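PTS system, IIA component (Enterococcus faecalis, PDB 3BED) probably serves as a phosphoryl-transferring IIA component of a bacterial phosphotransferase system that takes up sugars of the mannose/sorbose class. Local coordinates at residues 10-14 with 75-79; 34-38 with 51-55; 98-103 with 117-122; 48-52 with 78-82. All coordinates share one frame; numbering follows the deposited sequence.

Contact 1: 10-14 with 75-79; sequences LMSHG and PCNVA
Strand 10-13 and the first turns of helix 74-82 meet in a buried contact between sheet and helix, in which Met-11 and His-13 both reach Pro-75. It lies close to the C-terminal end of the strand, and the two short axes come within 8.3 Å. Met-11, a selenomethionine, and Pro-75 bury the most surface here. The Met-11 CG is anti to the carbonyl carbon and its chain bends at chi3 (67°), which brings SE alongside the CB of Ala-79 (3.9 Å) and turns CE back to the backbone O of Pro-75 (3.7 Å). CE also comes within 4.3 Å of Val-78 CG1, a loose contact. The proline ring works on two fronts. Its CG leans on the backbone C of Ser-12 (3.8 Å), while its CD sits over one face of the His-13 imidazole, 4.0 Å from the centroid and 23° off the ring normal, a CH-pi contact. Behind the strand, Ser-12 OG donates to His-13 O (2.9 Å) from above the carbonyl plane and also bonds Ala-17 N. Asp-69 accepts a hydrogen bond from His-13 N, and Ser-23 of the second subunit bonds His-13 O. The end of the first strand of the open alpha/beta sheet, facing the dimer partner, is where mannose-family IIA domains carry their phosphoryl-accepting histidine, and His-13 is probably its counterpart.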
loop_
_atom_site.group_PDB
_atom_site.type_symbol
_atom_site.label_atom_id
_atom_site.label_comp_id
_atom_site.label_asym_id
_atom_site.label_seq_id
_atom_site.Cartn_x
_atom_site.Cartn_y
_atom_site.Cartn_z
ATOM N N LEU A 10 11.420 1.865 4.141
ATOM C CA LEU A 10 10.059 1.257 4.050
ATOM C C LEU A 10 10.136 -0.105 4.686
ATOM O O LEU A 10 11.058 -0.854 4.413
ATOM C CB LEU A 10 9.603 1.123 2.572
ATOM C CG LEU A 10 9.718 2.347 1.636
ATOM C CD1 LEU A 10 9.057 2.035 0.314
ATOM C CD2 LEU A 10 9.102 3.575 2.273
HETATM N N MSE A 11 9.144 -0.438 5.513
HETATM C CA MSE A 11 9.178 -1.684 6.271
HETATM C C MSE A 11 7.861 -2.370 6.155
HETATM O O MSE A 11 6.797 -1.737 6.264
HETATM C CB MSE A 11 9.411 -1.417 7.777
HETATM C CG MSE A 11 10.693 -0.720 8.072
HETATM SE SE MSE A 11 11.029 -0.678 10.013
HETATM C CE MSE A 11 11.312 -2.469 10.367
ATOM N N SER A 12 7.928 -3.696 5.984
ATOM C CA SER A 12 6.662 -4.436 5.922
ATOM C C SER A 12 6.783 -5.878 6.306
ATOM O O SER A 12 7.897 -6.432 6.321
ATOM C CB SER A 12 6.049 -4.423 4.497
ATOM O OG SER A 12 6.788 -5.204 3.561
ATOM N N HIS A 13 5.622 -6.500 6.583
ATOM C CA HIS A 13 5.539 -7.954 6.477
ATOM C C HIS A 13 5.894 -8.323 5.050
ATOM O O HIS A 13 5.390 -7.685 4.113
ATOM C CB HIS A 13 4.101 -8.440 6.712
ATOM C CG HIS A 13 3.571 -8.127 8.073
ATOM N ND1 HIS A 13 3.194 -6.848 8.447
ATOM C CD2 HIS A 13 3.374 -8.914 9.160
ATOM C CE1 HIS A 13 2.740 -6.875 9.692
ATOM N NE2 HIS A 13 2.840 -8.115 10.151
ATOM N N GLY A 14 6.739 -9.349 4.871
ATOM C CA GLY A 14 7.022 -9.864 3.539
ATOM C C GLY A 14 7.666 -8.771 2.668
ATOM O O GLY A 14 8.407 -7.894 3.164
ATOM N N PRO A 75 6.682 -5.224 12.318
ATOM C CA PRO A 75 7.565 -4.216 11.671
ATOM C C PRO A 75 7.372 -2.810 12.243
ATOM O O PRO A 75 8.358 -2.148 12.590
ATOM C CB PRO A 75 7.147 -4.288 10.184
ATOM C CG PRO A 75 6.674 -5.775 10.055
ATOM C CD PRO A 75 5.933 -6.029 11.337
ATOM N N CYS A 76 6.110 -2.370 12.322
ATOM C CA CYS A 76 5.840 -1.065 12.889
ATOM C C CYS A 76 6.288 -0.950 14.363
ATOM O O CYS A 76 6.910 0.066 14.766
ATOM C CB CYS A 76 4.377 -0.720 12.707
ATOM S SG CYS A 76 4.027 1.045 13.018
ATOM N N ASN A 77 6.013 -1.987 15.167
ATOM C CA ASN A 77 6.446 -1.938 16.578
ATOM C C ASN A 77 7.969 -1.793 16.711
ATOM O O ASN A 77 8.488 -1.082 17.557
ATOM C CB ASN A 77 6.014 -3.218 17.299
ATOM C CG ASN A 77 4.495 -3.369 17.365
ATOM O OD1 ASN A 77 3.748 -2.379 17.284
ATOM N ND2 ASN A 77 4.039 -4.607 17.571
ATOM N N VAL A 78 8.674 -2.485 15.846
ATOM C CA VAL A 78 10.135 -2.456 15.875
ATOM C C VAL A 78 10.649 -1.040 15.531
ATOM O O VAL A 78 11.563 -0.555 16.175
ATOM C CB VAL A 78 10.661 -3.488 14.932
ATOM C CG1 VAL A 78 12.162 -3.245 14.551
ATOM C CG2 VAL A 78 10.441 -4.850 15.526
ATOM N N ALA A 79 10.013 -0.395 14.543
ATOM C CA ALA A 79 10.337 0.990 14.164
ATOM C C ALA A 79 10.057 1.905 15.350
ATOM O O ALA A 79 10.914 2.721 15.727
ATOM C CB ALA A 79 9.529 1.431 12.919
#

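Contact 2: 34-38 with 51-55; sequences AAIVS and KLAAI
Two peptide groups of strand 35-39 are met differently by helix 44-59, and no aromatic ring takes part: Ser-38 O is approached nearly head-on by Lys-51 NZ (2.9 Å, C=O...N angle 163°), whereas the methyl CD1 of Ile-55 sits over the face of the Ile-36 peptide, 3.7 Å from Ile-36 O. Lys-51 is extended beyond CG, and this straight chain carries its ammonium along the helix flank to the strand end. Its stronger partner is the carboxylate of Asp-43, with which it forms a salt bridge. A water accepts from Ser-38 N and, weakly, from NZ, so both backbone polar groups of Ser-38 are served at the strand's end. Deeper in, the packing is apolar. Val-37 puts CG1 against Lys-51 CB (4.0 Å) and CG2 against Ile-55 CD1 (3.7 Å); CG2 is the branch anti to the carbonyl carbon (chi1 of CG1 178°). It also rests near the backbone CA of Leu-52. Ile-55 CG2 closes the far end on Ala-35 CB (3.8 Å). Strand and helix run almost antiparallel, 167° apart, as expected of the first half of a beta-alpha-beta crossover, here from edge strand 35-39 past strand 7-13 to strand 64-68.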
loop_
_atom_site.group_PDB
_atom_site.type_symbol
_atom_site.label_atom_id
_atom_site.label_comp_id
_atom_site.label_asym_id
_atom_site.label_seq_id
_atom_site.Cartn_x
_atom_site.Cartn_y
_atom_site.Cartn_z
ATOM N N ALA A 34 15.237 4.318 -0.816
ATOM C CA ALA A 34 14.877 3.987 0.558
ATOM C C ALA A 34 15.553 2.702 0.914
ATOM O O ALA A 34 15.800 1.847 0.029
ATOM C CB ALA A 34 13.341 3.861 0.738
ATOM N N ALA A 35 15.918 2.570 2.181
ATOM C CA ALA A 35 16.293 1.243 2.690
ATOM C C ALA A 35 15.002 0.471 2.906
ATOM O O ALA A 35 13.928 1.064 2.964
ATOM C CB ALA A 35 17.064 1.378 3.991
ATOM N N ILE A 36 15.120 -0.852 2.957
ATOM C CA ILE A 36 13.925 -1.701 3.089
ATOM C C ILE A 36 14.149 -2.693 4.196
ATOM O O ILE A 36 15.239 -3.264 4.307
ATOM C CB ILE A 36 13.703 -2.530 1.769
ATOM C CG1 ILE A 36 13.470 -1.604 0.551
ATOM C CG2 ILE A 36 12.595 -3.518 1.937
ATOM C CD1 ILE A 36 12.194 -0.700 0.668
ATOM N N VAL A 37 13.124 -2.913 5.017
ATOM C CA VAL A 37 13.056 -4.110 5.895
ATOM C C VAL A 37 11.866 -4.958 5.469
ATOM O O VAL A 37 10.704 -4.483 5.486
ATOM C CB VAL A 37 12.890 -3.760 7.373
ATOM C CG1 VAL A 37 12.763 -5.056 8.236
ATOM C CG2 VAL A 37 14.044 -2.871 7.834
ATOM N N SER A 38 12.187 -6.183 5.078
ATOM C CA SER A 38 11.225 -7.195 4.662
ATOM C C SER A 38 11.194 -8.257 5.744
ATOM O O SER A 38 12.160 -9.056 5.885
ATOM C CB SER A 38 11.704 -7.828 3.353
ATOM O OG SER A 38 11.617 -6.862 2.304
ATOM N N LYS A 51 17.454 -6.364 11.630
ATOM C CA LYS A 51 17.475 -5.813 10.266
ATOM C C LYS A 51 17.356 -4.294 10.311
ATOM O O LYS A 51 18.090 -3.596 9.603
ATOM C CB LYS A 51 16.351 -6.401 9.428
ATOM C CG LYS A 51 16.628 -7.830 8.995
ATOM C CD LYS A 51 15.448 -8.346 8.170
ATOM C CE LYS A 51 15.734 -9.724 7.603
ATOM N NZ LYS A 51 14.659 -10.218 6.636
ATOM N N LEU A 52 16.425 -3.773 11.118
ATOM C CA LEU A 52 16.334 -2.319 11.200
ATOM C C LEU A 52 17.610 -1.744 11.853
ATOM O O LEU A 52 18.097 -0.675 11.452
ATOM C CB LEU A 52 15.120 -1.882 12.009
ATOM C CG LEU A 52 14.889 -0.391 12.139
ATOM C CD1 LEU A 52 14.791 0.283 10.768
ATOM C CD2 LEU A 52 13.663 -0.083 12.996
ATOM N N ALA A 53 18.125 -2.436 12.862
ATOM C CA ALA A 53 19.295 -1.893 13.605
ATOM C C ALA A 53 20.490 -1.742 12.649
ATOM O O ALA A 53 21.220 -0.748 12.736
ATOM C CB ALA A 53 19.689 -2.808 14.758
ATOM N N ALA A 54 20.660 -2.701 11.729
ATOM C CA ALA A 54 21.788 -2.640 10.784
ATOM C C ALA A 54 21.721 -1.384 9.925
ATOM O O ALA A 54 22.753 -0.742 9.660
ATOM C CB ALA A 54 21.817 -3.870 9.944
ATOM N N ILE A 55 20.516 -1.024 9.492
ATOM C CA ILE A 55 20.302 0.164 8.688
ATOM C C ILE A 55 20.498 1.431 9.517
ATOM O O ILE A 55 21.212 2.364 9.109
ATOM C CB ILE A 55 18.873 0.143 8.134
ATOM C CG1 ILE A 55 18.731 -1.017 7.134
ATOM C CG2 ILE A 55 18.530 1.482 7.490
ATOM C CD1 ILE A 55 17.281 -1.363 6.812
HETATM O O HOH W 1 15.166 -7.259 4.863
#

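Contact 3: 98-103 with 117-122; sequences AMAIEA and YLTQIG
Gly-122 and Met-99 bring the two helix backbones unusually close, with their CA atoms 5.1 Å apart. Gly-122 presents bare backbone to the Met-99 side chain, a selenomethionine modelled in two conformers, so the finer details of that meeting are doubtful. One helical turn along, Leu-118 drives CD2 against Ala-103 N (3.5 Å) and lays CD1 on Ala-103 CB (3.7 Å). Ile-121 does the same work on the other flank: its CG2, the branch anti to the backbone N, lodges between Ala-98 O (3.6 Å) and Glu-102 CG (3.7 Å). Helices 97-105 and 111-124 thus form an antiparallel-leaning helical hairpin, crossing at 142°, on one face of the alpha/beta sheet, where Met-99, Ala-103 and Leu-118 all reach Leu-67 of strand 64-68. Toward the outside Glu-102 and Tyr-117 join by a weak hydrogen bond from Tyr-117 OH to Glu-102 OE1 (3.3 Å). The carboxylate plane stands 89° from the phenol ring, and the glutamate chain bends at chi2 (-62°), which turns OE1 toward the hydroxyl. One face of that ring is covered near its rim by Ile-121 CG1, from the next turn of the same helix. The hairpin also borders the dimer: Thr-119 bonds Thr-128 of the second subunit, and Ala-98 packs on Leu-70 of that subunit.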
loop_
_atom_site.group_PDB
_atom_site.type_symbol
_atom_site.label_atom_id
_atom_site.label_comp_id
_atom_site.label_asym_id
_atom_site.label_seq_id
_atom_site.Cartn_x
_atom_site.Cartn_y
_atom_site.Cartn_z
ATOM N N ALA A 98 0.859 6.309 -2.864
ATOM C CA ALA A 98 0.923 7.746 -2.923
ATOM C C ALA A 98 1.918 8.273 -1.891
ATOM O O ALA A 98 2.627 9.264 -2.142
ATOM C CB ALA A 98 -0.473 8.339 -2.675
HETATM N N MSE A 99 1.936 7.649 -0.717
HETATM C CA MSE A 99 2.843 8.110 0.329
HETATM C C MSE A 99 4.283 7.932 -0.098
HETATM O O MSE A 99 5.130 8.822 0.150
HETATM C CB MSE A 99 2.579 7.368 1.640
HETATM C CG MSE A 99 1.343 7.777 2.325
HETATM SE SE MSE A 99 0.923 6.397 3.669
HETATM C CE MSE A 99 2.870 6.186 4.189
ATOM N N ALA A 100 4.578 6.803 -0.739
ATOM C CA ALA A 100 5.951 6.512 -1.147
ATOM C C ALA A 100 6.407 7.458 -2.247
ATOM O O ALA A 100 7.560 7.933 -2.220
ATOM C CB ALA A 100 6.067 5.066 -1.611
ATOM N N ILE A 101 5.531 7.698 -3.237
ATOM C CA ILE A 101 5.851 8.683 -4.303
ATOM C C ILE A 101 6.116 10.069 -3.729
ATOM O O ILE A 101 7.127 10.716 -4.090
ATOM C CB ILE A 101 4.681 8.742 -5.361
ATOM C CG1 ILE A 101 4.713 7.409 -6.146
ATOM C CG2 ILE A 101 4.691 10.111 -6.145
ATOM C CD1 ILE A 101 3.323 7.291 -6.898
ATOM N N GLU A 102 5.205 10.548 -2.877
ATOM C CA GLU A 102 5.437 11.865 -2.323
ATOM C C GLU A 102 6.687 11.940 -1.451
ATOM O O GLU A 102 7.370 12.968 -1.458
ATOM C CB GLU A 102 4.198 12.385 -1.602
ATOM C CG GLU A 102 3.000 12.551 -2.557
ATOM C CD GLU A 102 3.234 13.560 -3.686
ATOM O OE1 GLU A 102 4.104 14.458 -3.580
ATOM O OE2 GLU A 102 2.519 13.451 -4.683
ATOM N N ALA A 103 6.999 10.885 -0.701
ATOM C CA ALA A 103 8.201 10.874 0.122
ATOM C C ALA A 103 9.417 10.982 -0.772
ATOM O O ALA A 103 10.400 11.674 -0.452
ATOM C CB ALA A 103 8.235 9.594 0.931
ATOM N N TYR A 117 3.051 15.749 6.567
ATOM C CA TYR A 117 2.699 15.834 5.155
ATOM C C TYR A 117 2.311 14.447 4.598
ATOM O O TYR A 117 1.270 14.302 3.944
ATOM C CB TYR A 117 3.886 16.410 4.370
ATOM C CG TYR A 117 3.647 16.432 2.889
ATOM C CD1 TYR A 117 2.617 17.222 2.343
ATOM C CD2 TYR A 117 4.427 15.644 2.035
ATOM C CE1 TYR A 117 2.389 17.246 0.977
ATOM C CE2 TYR A 117 4.203 15.657 0.659
ATOM C CZ TYR A 117 3.187 16.472 0.145
ATOM O OH TYR A 117 2.959 16.456 -1.225
ATOM N N LEU A 118 3.133 13.432 4.886
ATOM C CA LEU A 118 2.894 12.100 4.316
ATOM C C LEU A 118 1.700 11.421 4.950
ATOM O O LEU A 118 1.040 10.600 4.326
ATOM C CB LEU A 118 4.135 11.219 4.479
ATOM C CG LEU A 118 5.353 11.703 3.662
ATOM C CD1 LEU A 118 6.478 10.778 3.957
ATOM C CD2 LEU A 118 5.132 11.821 2.165
ATOM N N THR A 119 1.418 11.754 6.206
ATOM C CA THR A 119 0.189 11.293 6.829
ATOM C C THR A 119 -1.005 11.815 6.072
ATOM O O THR A 119 -1.951 11.064 5.760
ATOM C CB THR A 119 0.132 11.650 8.324
ATOM O OG1 THR A 119 1.260 11.027 8.956
ATOM C CG2 THR A 119 -1.147 11.139 8.952
ATOM N N GLN A 120 -0.983 13.112 5.778
ATOM C CA GLN A 120 -2.080 13.698 5.036
ATOM C C GLN A 120 -2.196 13.108 3.628
ATOM O O GLN A 120 -3.302 12.823 3.169
ATOM C CB GLN A 120 -1.915 15.207 4.970
ATOM C CG GLN A 120 -2.891 15.905 4.060
ATOM C CD GLN A 120 -2.314 16.100 2.646
ATOM O OE1 GLN A 120 -1.199 16.653 2.456
ATOM N NE2 GLN A 120 -3.059 15.619 1.646
ATOM N N ILE A 121 -1.060 12.941 2.951
ATOM C CA ILE A 121 -1.039 12.332 1.597
ATOM C C ILE A 121 -1.675 10.955 1.647
ATOM O O ILE A 121 -2.562 10.628 0.807
ATOM C CB ILE A 121 0.405 12.248 1.029
ATOM C CG1 ILE A 121 0.907 13.640 0.615
ATOM C CG2 ILE A 121 0.490 11.282 -0.124
ATOM C CD1 ILE A 121 -0.028 14.434 -0.347
ATOM N N GLY A 122 -1.220 10.159 2.619
ATOM C CA GLY A 122 -1.623 8.756 2.675
ATOM C C GLY A 122 -3.135 8.663 2.914
ATOM O O GLY A 122 -3.788 7.784 2.351
#

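Contact 4: 48-52 with 78-82; sequences TQAKL and VAMMA
Helices 44-59 and 74-82 cross at -55° with their short axes 10.0 Å apart, Gln-49 facing Val-78 at 5.9 Å between CA atoms. Val-78 is the wedge between them. Its methyl CG1, anti to the backbone N (chi1 162°), points at the backbone of the partner helix and touches Gln-49 CA (3.8 Å), while CG2 lies against the Thr-48 methyl CG2 (3.8 Å) and the Gln-49 CG. Thr-48 thereby shows its apolar branch to the contact; its hydroxyl is turned back to bond the O of Gly-44 in its own helix. Leu-52, one turn further, contributes CD2. This methyl slots in between Val-78 CG1, the Ala-79 CA (3.7 Å) and the Ala-82 CB (3.8 Å), so that one branch spans a full turn of helix 74-82, and the Leu-52 and Val-78 side chains lie alongside each other, pointing opposite ways. Both helices lie on the same face of the parallel sheet of this alpha/beta fold, each following a strand, 35-39 and 64-68 respectively. Leu-52 also reaches Met-11 on strand 7-13, and Ala-79 meets Val-91 of strand 89-93. Toward solvent the chemistry changes. Gln-49, extended beyond CG, carries its amide NE2 to the selenium of Met-81 (3.7 Å), a van der Waals approach with the chains at about a right angle. Leu-45, from helix 44-59, touches both Val-78 and Met-81, the latter bent at its chi3.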
loop_
_atom_site.group_PDB
_atom_site.type_symbol
_atom_site.label_atom_id
_atom_site.label_comp_id
_atom_site.label_asym_id
_atom_site.label_seq_id
_atom_site.Cartn_x
_atom_site.Cartn_y
_atom_site.Cartn_z
ATOM N N THR A 48 13.782 -9.030 13.053
ATOM C CA THR A 48 13.284 -7.777 12.533
ATOM C C THR A 48 14.042 -6.617 13.176
ATOM O O THR A 48 14.464 -5.686 12.477
ATOM C CB THR A 48 11.761 -7.656 12.789
ATOM O OG1 THR A 48 11.102 -8.786 12.187
ATOM C CG2 THR A 48 11.233 -6.438 12.130
ATOM N N GLN A 49 14.201 -6.669 14.497
ATOM C CA GLN A 49 14.988 -5.656 15.205
ATOM C C GLN A 49 16.393 -5.558 14.644
ATOM O O GLN A 49 16.923 -4.456 14.488
ATOM C CB GLN A 49 15.087 -6.022 16.688
ATOM C CG GLN A 49 13.815 -5.756 17.492
ATOM C CD GLN A 49 13.968 -6.185 18.976
ATOM O OE1 GLN A 49 14.640 -7.150 19.286
ATOM N NE2 GLN A 49 13.317 -5.463 19.874
ATOM N N ALA A 50 16.990 -6.701 14.351
ATOM C CA ALA A 50 18.366 -6.702 13.883
ATOM C C ALA A 50 18.443 -6.087 12.478
ATOM O O ALA A 50 19.389 -5.353 12.164
ATOM C CB ALA A 50 18.959 -8.122 13.884
ATOM N N LYS A 51 17.454 -6.364 11.630
ATOM C CA LYS A 51 17.475 -5.813 10.266
ATOM C C LYS A 51 17.356 -4.294 10.311
ATOM O O LYS A 51 18.090 -3.596 9.603
ATOM C CB LYS A 51 16.351 -6.401 9.428
ATOM C CG LYS A 51 16.628 -7.830 8.995
ATOM C CD LYS A 51 15.448 -8.346 8.170
ATOM C CE LYS A 51 15.734 -9.724 7.603
ATOM N NZ LYS A 51 14.659 -10.218 6.636
ATOM N N LEU A 52 16.425 -3.773 11.118
ATOM C CA LEU A 52 16.334 -2.319 11.200
ATOM C C LEU A 52 17.610 -1.744 11.853
ATOM O O LEU A 52 18.097 -0.675 11.452
ATOM C CB LEU A 52 15.120 -1.882 12.009
ATOM C CG LEU A 52 14.889 -0.391 12.139
ATOM C CD1 LEU A 52 14.791 0.283 10.768
ATOM C CD2 LEU A 52 13.663 -0.083 12.996
ATOM N N VAL A 78 8.674 -2.485 15.846
ATOM C CA VAL A 78 10.135 -2.456 15.875
ATOM C C VAL A 78 10.649 -1.040 15.531
ATOM O O VAL A 78 11.563 -0.555 16.175
ATOM C CB VAL A 78 10.661 -3.488 14.932
ATOM C CG1 VAL A 78 12.162 -3.245 14.551
ATOM C CG2 VAL A 78 10.441 -4.850 15.526
ATOM N N ALA A 79 10.013 -0.395 14.543
ATOM C CA ALA A 79 10.337 0.990 14.164
ATOM C C ALA A 79 10.057 1.905 15.350
ATOM O O ALA A 79 10.914 2.721 15.727
ATOM C CB ALA A 79 9.529 1.431 12.919
HETATM N N MSE A 80 8.875 1.759 15.966
HETATM C CA MSE A 80 8.508 2.554 17.131
HETATM C C MSE A 80 9.540 2.412 18.265
HETATM O O MSE A 80 9.903 3.395 18.922
HETATM C CB MSE A 80 7.136 2.126 17.650
HETATM C CG MSE A 80 6.650 3.025 18.750
HETATM SE SE MSE A 80 4.915 2.448 19.385
HETATM C CE MSE A 80 5.327 0.547 19.783
HETATM N N MSE A 81 9.991 1.171 18.501
HETATM C CA MSE A 81 10.933 0.907 19.602
HETATM C C MSE A 81 12.283 1.614 19.310
HETATM O O MSE A 81 12.972 2.093 20.209
HETATM C CB MSE A 81 11.177 -0.600 19.772
HETATM C CG MSE A 81 10.002 -1.338 20.444
HETATM SE SE MSE A 81 10.452 -3.229 20.697
HETATM C CE MSE A 81 9.203 -3.942 19.399
ATOM N N ALA A 82 12.655 1.684 18.042
ATOM C CA ALA A 82 13.906 2.339 17.647
ATOM C C ALA A 82 13.876 3.843 17.928
ATOM O O ALA A 82 14.929 4.482 18.164
ATOM C CB ALA A 82 14.214 2.013 16.170
#

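How the contacts relate
Contacts 1, 2 and 4 form one connected cluster, their centres 8 to 9 Å apart, whereas contact 3 lies 17 to 22 Å from them, on the opposite side of the chain's centre. Contact 1 is wholly buried; the other three are partly so. Contacts 1 and 4 share Val-78 and Ala-79 of helix 74-82, contacts 2 and 4 share Lys-51 and Leu-52 of helix 44-59, and contacts 1 and 2 meet through neighbouring strands. Contacts 2 and 4 are mainly alkyl inside; contact 1 adds a selenomethionine and a proline CH-pi contact on an imidazole. Polar bonds gather at the partly exposed margins of contacts 2 and 3. Contacts 1 and 3 also touch the second subunit.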